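PDB 1W2W: 5-methylthioribose-1-phosphate isomerase from Saccharomyces cerevisiae, which catalyses the interconversion of methylthioribose-1-phosphate and methylthioribulose-1-phosphate in methionine salvage, this chain being the N-terminal, largely helical half of the enzyme. Local coordinates for residues 44-48 / 102-106; 64-69 / 132-137. All coordinates share one frame; numbering follows the deposited sequence.

Interaction 1: 44-48 / 102-106. With SO4 (sulfate ion), chain I.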
loop_
_atom_site.group_PDB
_atom_site.type_symbol
_atom_site.label_atom_id
_atom_site.label_comp_id
_atom_site.label_asym_id
_atom_site.label_seq_id
_atom_site.Cartn_x
_atom_site.Cartn_y
_atom_site.Cartn_z
ATOM N N VAL A 44 -7.052 8.721 -23.578
ATOM C CA VAL A 44 -6.474 7.522 -22.960
ATOM C C VAL A 44 -5.292 7.834 -22.046
ATOM O O VAL A 44 -5.031 7.090 -21.100
ATOM C CB VAL A 44 -6.111 6.415 -23.958
ATOM C CG1 VAL A 44 -7.355 5.965 -24.746
ATOM C CG2 VAL A 44 -4.964 6.857 -24.886
ATOM N N ILE A 45 -4.579 8.923 -22.320
ATOM C CA ILE A 45 -3.491 9.342 -21.449
ATOM C C ILE A 45 -4.038 9.929 -20.145
ATOM O O ILE A 45 -3.632 9.547 -19.051
ATOM C CB ILE A 45 -2.554 10.350 -22.144
ATOM C CG1 ILE A 45 -1.822 9.690 -23.321
ATOM C CG2 ILE A 45 -1.546 10.913 -21.137
ATOM C CD1 ILE A 45 -1.144 10.726 -24.258
ATOM N N LYS A 46 -4.979 10.856 -20.266
ATOM C CA LYS A 46 -5.455 11.570 -19.087
ATOM C C LYS A 46 -6.132 10.609 -18.107
ATOM O O LYS A 46 -5.957 10.718 -16.899
ATOM C CB LYS A 46 -6.392 12.688 -19.530
ATOM C CG LYS A 46 -7.172 13.369 -18.437
ATOM C CD LYS A 46 -6.284 14.256 -17.597
ATOM C CE LYS A 46 -7.140 15.223 -16.765
ATOM N NZ LYS A 46 -6.277 16.042 -15.871
ATOM N N SER A 47 -6.886 9.663 -18.650
ATOM C CA SER A 47 -7.599 8.677 -17.850
ATOM C C SER A 47 -6.711 7.504 -17.415
ATOM O O SER A 47 -7.142 6.664 -16.620
ATOM C CB SER A 47 -8.811 8.155 -18.630
ATOM O OG SER A 47 -8.398 7.247 -19.641
HETATM N N MSE A 48 -5.483 7.442 -17.928
HETATM C CA MSE A 48 -4.552 6.359 -17.565
HETATM C C MSE A 48 -4.973 4.989 -18.085
HETATM O O MSE A 48 -4.633 3.932 -17.525
HETATM C CB MSE A 48 -4.261 6.347 -16.066
HETATM C CG MSE A 48 -3.558 7.619 -15.622
HETATM SE SE MSE A 48 -3.030 7.612 -13.741
HETATM C CE MSE A 48 -1.583 6.249 -13.774
ATOM N N LEU A 102 -2.798 18.071 -26.343
ATOM C CA LEU A 102 -2.280 16.726 -26.048
ATOM C C LEU A 102 -1.230 16.772 -24.942
ATOM O O LEU A 102 -1.255 15.953 -24.015
ATOM C CB LEU A 102 -1.674 16.100 -27.310
ATOM C CG LEU A 102 -1.127 14.673 -27.180
ATOM C CD1 LEU A 102 -2.249 13.776 -26.665
ATOM C CD2 LEU A 102 -0.670 14.182 -28.551
ATOM N N LEU A 103 -0.308 17.729 -25.050
ATOM C CA LEU A 103 0.731 17.938 -24.044
ATOM C C LEU A 103 0.158 18.105 -22.638
ATOM O O LEU A 103 0.767 17.677 -21.651
ATOM C CB LEU A 103 1.590 19.158 -24.395
ATOM C CG LEU A 103 2.700 19.514 -23.404
ATOM C CD1 LEU A 103 3.828 18.495 -23.523
ATOM C CD2 LEU A 103 3.218 20.917 -23.664
ATOM N N SER A 104 -1.012 18.728 -22.546
ATOM C CA SER A 104 -1.609 19.011 -21.239
ATOM C C SER A 104 -2.223 17.794 -20.545
ATOM O O SER A 104 -2.609 17.880 -19.382
ATOM C CB SER A 104 -2.664 20.116 -21.343
ATOM O OG SER A 104 -3.854 19.646 -21.961
ATOM N N SER A 105 -2.319 16.672 -21.255
ATOM C CA SER A 105 -2.902 15.447 -20.707
ATOM C C SER A 105 -2.382 15.071 -19.314
ATOM O O SER A 105 -3.160 14.953 -18.363
ATOM C CB SER A 105 -2.701 14.279 -21.682
ATOM O OG SER A 105 -1.329 14.140 -22.034
ATOM N N ARG A 106 -1.071 14.863 -19.205
ATOM C CA ARG A 106 -0.431 14.507 -17.940
ATOM C C ARG A 106 0.976 15.119 -17.937
ATOM O O ARG A 106 1.749 14.887 -18.858
ATOM C CB ARG A 106 -0.357 12.977 -17.776
ATOM C CG ARG A 106 -1.648 12.299 -17.331
ATOM C CD ARG A 106 -1.483 10.799 -17.029
ATOM N NE ARG A 106 -0.798 10.609 -15.752
ATOM C CZ ARG A 106 -0.110 9.516 -15.419
ATOM N NH1 ARG A 106 -0.012 8.491 -16.266
ATOM N NH2 ARG A 106 0.482 9.458 -14.223
HETATM S S SO4 I . 2.344 5.950 -14.640
HETATM O O1 SO4 I . 2.220 6.485 -16.000
HETATM O O2 SO4 I . 1.699 6.888 -13.718
HETATM O O3 SO4 I . 1.659 4.675 -14.553
HETATM O O4 SO4 I . 3.758 5.835 -14.305
HETATM O O HOH W 1 -1.381 8.082 -18.750
#
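Ile45, in the last turn of helix 38-46, packs against Ser105 and Leu102 where helix 88-103 runs out, and its own helix ends in a Schellman motif with Met48 at positive phi (68°). With chi1 at -66°, CG1 lies beside the backbone N and leads CD1 to Leu102 CD1 at 4.0 Å, while CG2 meets Ser105 OG at 3.4 Å. That hydroxyl is occupied: Ser105 OG donates back to Leu102 O at 2.7 Å. Ile45 O accepts from Met48 N and from a water that in turn accepts from Arg106 NH1. Lys46, bent at chi2, carries its CD past Ser105 O at 3.3 Å. Selenomethionine Met48 crosses the Arg106 side chain and seats its SE 3.8 Å above the centre of the guanidinium plane; Arg106 NE forms a salt bridge with an acidic residue of another protein chain. A leucine in place of Arg106 would probably leave that acid without its mate and the sulfate without two of its donors. The sulfate probably comes from the crystallisation liquor, yet Arg51 NE and Gly52 N also hydrogen-bond it beside Arg106, consistent with an anion-binding pocket; Cys181, predicted to stabilise the transition state, lies about 7 Å from Met48 between side chains. At the guanidinium edge, Arg106 NH2 donates to sulfate O2 at 2.9 Å (167°) and Arg106 NH1 to sulfate O1 at 3.0 Å.

Interaction 2: 64-69 / 132-137; sequences VLTEVQ and FDGSLY
Helices 53-73 and 129-168 pack nearly antiparallel through Leu65, facing Leu136, and Val68, facing Asp133, with the segment axes 10.0 Å apart at closest approach and 154° between their directions. This is helix-to-helix packing within the N-terminal helical part of the isomerase, away from Cys181, the predicted transition-state stabiliser. Leu136 reaches in from the longer helix with CG anti to the backbone N (chi1 -179°), which carries the branch toward helix 53-73, where CD2 lies 3.5 Å from Leu65 N and also touches Leu65 CB. The same methyl meets Val64 CG1 at 3.8 Å, the two side chains crossing at about a right angle, so one branch of Leu136 is wedged among neighbours on consecutive residues. One turn further along helix 53-73, Val68 CG1 comes up to the rim of the Phe132 ring rather than over a face, 3.8 Å from CE2; Val64 CG1 also stands near the plane of that ring, more loosely. Leu65 divides its branches: Leu65 CD1 lies across Asp133, 3.7 Å from OD1, while Leu65 CD2 approaches the ring edge of Tyr137, 4.1 Å from Tyr137 CD1. Tyr137 OH hydrogen-bonds to Arg10 O. The polar link is Gln69 NE2 to Asp133 OD1, at 2.9 Å and nearly straight (175°); the acceptor uses its syn lone pair and lies in the plane of the amide, although the amide and carboxylate planes are twisted well apart. Gln69 NE2 also donates to Pro13 O, and OE1 accepts from Val16 N, which fixes which way round the amide sits. A buried carboxylate at the margin of an apolar seam is thus met by a neutral donor, an amide that simultaneously ties the helix pair to the N-terminal segment around Pro13 and Val16.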
loop_
_atom_site.group_PDB
_atom_site.type_symbol
_atom_site.label_atom_id
_atom_site.label_comp_id
_atom_site.label_asym_id
_atom_site.label_seq_id
_atom_site.Cartn_x
_atom_site.Cartn_y
_atom_site.Cartn_z
ATOM N N VAL A 64 -1.435 11.709 -33.236
ATOM C CA VAL A 64 -1.238 12.800 -34.196
ATOM C C VAL A 64 -1.235 12.227 -35.617
ATOM O O VAL A 64 -1.859 12.775 -36.543
ATOM C CB VAL A 64 0.084 13.551 -33.925
ATOM C CG1 VAL A 64 0.216 14.751 -34.864
ATOM C CG2 VAL A 64 0.160 14.037 -32.485
ATOM N N LEU A 65 -0.538 11.113 -35.801
ATOM C CA LEU A 65 -0.498 10.479 -37.114
ATOM C C LEU A 65 -1.875 9.973 -37.549
ATOM O O LEU A 65 -2.284 10.199 -38.689
ATOM C CB LEU A 65 0.549 9.357 -37.175
ATOM C CG LEU A 65 0.613 8.567 -38.496
ATOM C CD1 LEU A 65 1.010 9.478 -39.668
ATOM C CD2 LEU A 65 1.592 7.406 -38.380
ATOM N N THR A 66 -2.607 9.293 -36.675
ATOM C CA THR A 66 -3.949 8.859 -37.072
ATOM C C THR A 66 -4.836 10.058 -37.405
ATOM O O THR A 66 -5.665 9.978 -38.318
ATOM C CB THR A 66 -4.636 7.958 -36.016
ATOM O OG1 THR A 66 -4.633 8.601 -34.739
ATOM C CG2 THR A 66 -3.861 6.677 -35.783
ATOM N N GLU A 67 -4.667 11.159 -36.675
ATOM C CA GLU A 67 -5.457 12.360 -36.941
ATOM C C GLU A 67 -5.160 12.931 -38.325
ATOM O O GLU A 67 -6.083 13.250 -39.086
ATOM C CB GLU A 67 -5.275 13.438 -35.870
ATOM C CG GLU A 67 -6.044 14.708 -36.214
ATOM C CD GLU A 67 -6.453 15.497 -34.992
ATOM O OE1 GLU A 67 -6.362 16.740 -35.029
ATOM O OE2 GLU A 67 -6.870 14.874 -33.992
ATOM N N VAL A 68 -3.883 13.067 -38.673
ATOM C CA VAL A 68 -3.577 13.688 -39.960
ATOM C C VAL A 68 -3.973 12.779 -41.112
ATOM O O VAL A 68 -4.354 13.250 -42.192
ATOM C CB VAL A 68 -2.116 14.157 -40.079
ATOM C CG1 VAL A 68 -1.782 15.184 -38.993
ATOM C CG2 VAL A 68 -1.187 12.991 -40.042
ATOM N N GLN A 69 -3.902 11.469 -40.889
ATOM C CA GLN A 69 -4.334 10.535 -41.922
ATOM C C GLN A 69 -5.841 10.511 -42.088
ATOM O O GLN A 69 -6.344 10.352 -43.202
ATOM C CB GLN A 69 -3.770 9.135 -41.684
ATOM C CG GLN A 69 -2.244 9.170 -41.678
ATOM C CD GLN A 69 -1.617 7.806 -41.796
ATOM O OE1 GLN A 69 -2.196 6.808 -41.350
ATOM N NE2 GLN A 69 -0.439 7.746 -42.403
ATOM N N PHE A 132 4.276 16.133 -44.163
ATOM C CA PHE A 132 4.235 15.953 -42.712
ATOM C C PHE A 132 3.822 14.522 -42.369
ATOM O O PHE A 132 4.431 13.877 -41.511
ATOM C CB PHE A 132 3.274 16.953 -42.071
ATOM C CG PHE A 132 3.150 16.814 -40.580
ATOM C CD1 PHE A 132 4.254 16.999 -39.752
ATOM C CD2 PHE A 132 1.931 16.494 -40.002
ATOM C CE1 PHE A 132 4.141 16.869 -38.378
ATOM C CE2 PHE A 132 1.811 16.363 -38.621
ATOM C CZ PHE A 132 2.910 16.551 -37.811
ATOM N N ASP A 133 2.784 14.050 -43.048
ATOM C CA ASP A 133 2.252 12.703 -42.869
ATOM C C ASP A 133 3.374 11.673 -43.035
ATOM O O ASP A 133 3.627 10.844 -42.154
ATOM C CB ASP A 133 1.136 12.522 -43.910
ATOM C CG ASP A 133 0.346 11.239 -43.751
ATOM O OD1 ASP A 133 0.897 10.224 -43.282
ATOM O OD2 ASP A 133 -0.858 11.167 -44.099
ATOM N N GLY A 134 4.060 11.733 -44.171
ATOM C CA GLY A 134 5.146 10.814 -44.456
ATOM C C GLY A 134 6.273 10.878 -43.440
ATOM O O GLY A 134 6.786 9.843 -43.019
ATOM N N SER A 135 6.653 12.090 -43.045
ATOM C CA SER A 135 7.775 12.265 -42.123
ATOM C C SER A 135 7.384 11.854 -40.703
ATOM O O SER A 135 8.208 11.325 -39.951
ATOM C CB SER A 135 8.249 13.720 -42.132
ATOM O OG SER A 135 8.717 14.084 -43.425
ATOM N N LEU A 136 6.132 12.108 -40.339
ATOM C CA LEU A 136 5.621 11.698 -39.039
ATOM C C LEU A 136 5.529 10.179 -38.932
ATOM O O LEU A 136 5.842 9.612 -37.876
ATOM C CB LEU A 136 4.261 12.349 -38.754
ATOM C CG LEU A 136 3.614 12.027 -37.401
ATOM C CD1 LEU A 136 4.517 12.416 -36.233
ATOM C CD2 LEU A 136 2.237 12.681 -37.267
ATOM N N TYR A 137 5.103 9.518 -40.011
ATOM C CA TYR A 137 5.122 8.060 -40.055
ATOM C C TYR A 137 6.534 7.548 -39.775
ATOM O O TYR A 137 6.736 6.647 -38.949
ATOM C CB TYR A 137 4.691 7.537 -41.430
ATOM C CG TYR A 137 4.822 6.029 -41.559
ATOM C CD1 TYR A 137 3.863 5.178 -41.012
ATOM C CD2 TYR A 137 5.902 5.456 -42.228
ATOM C CE1 TYR A 137 3.983 3.788 -41.130
ATOM C CE2 TYR A 137 6.022 4.084 -42.346
ATOM C CZ TYR A 137 5.064 3.260 -41.798
ATOM O OH TYR A 137 5.190 1.891 -41.924
#

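In the fold
Beyond the N-terminal antiparallel sheet, the chain enters helix 38-46, whose C-terminal end, with the turn that follows, forms the first half of interaction 1. It then runs through helix 53-73, carrying the first half of interaction 2, before helix 88-103 returns to 44-48 and closes a loop of 53 residues. Helix 111-124 follows, and helix 129-168 then comes back onto 64-69, closing a loop of 62 residues. The segments alternate, so the two loops cross rather than nest. Their centres lie 19 Å apart, but they meet directly where Leu102 CD2 packs on Val64 CG2 at 4.0 Å. Together they join helices 38-46, 53-73, 88-103 and 129-168, with one contact beside the sulfate and the other remote from it.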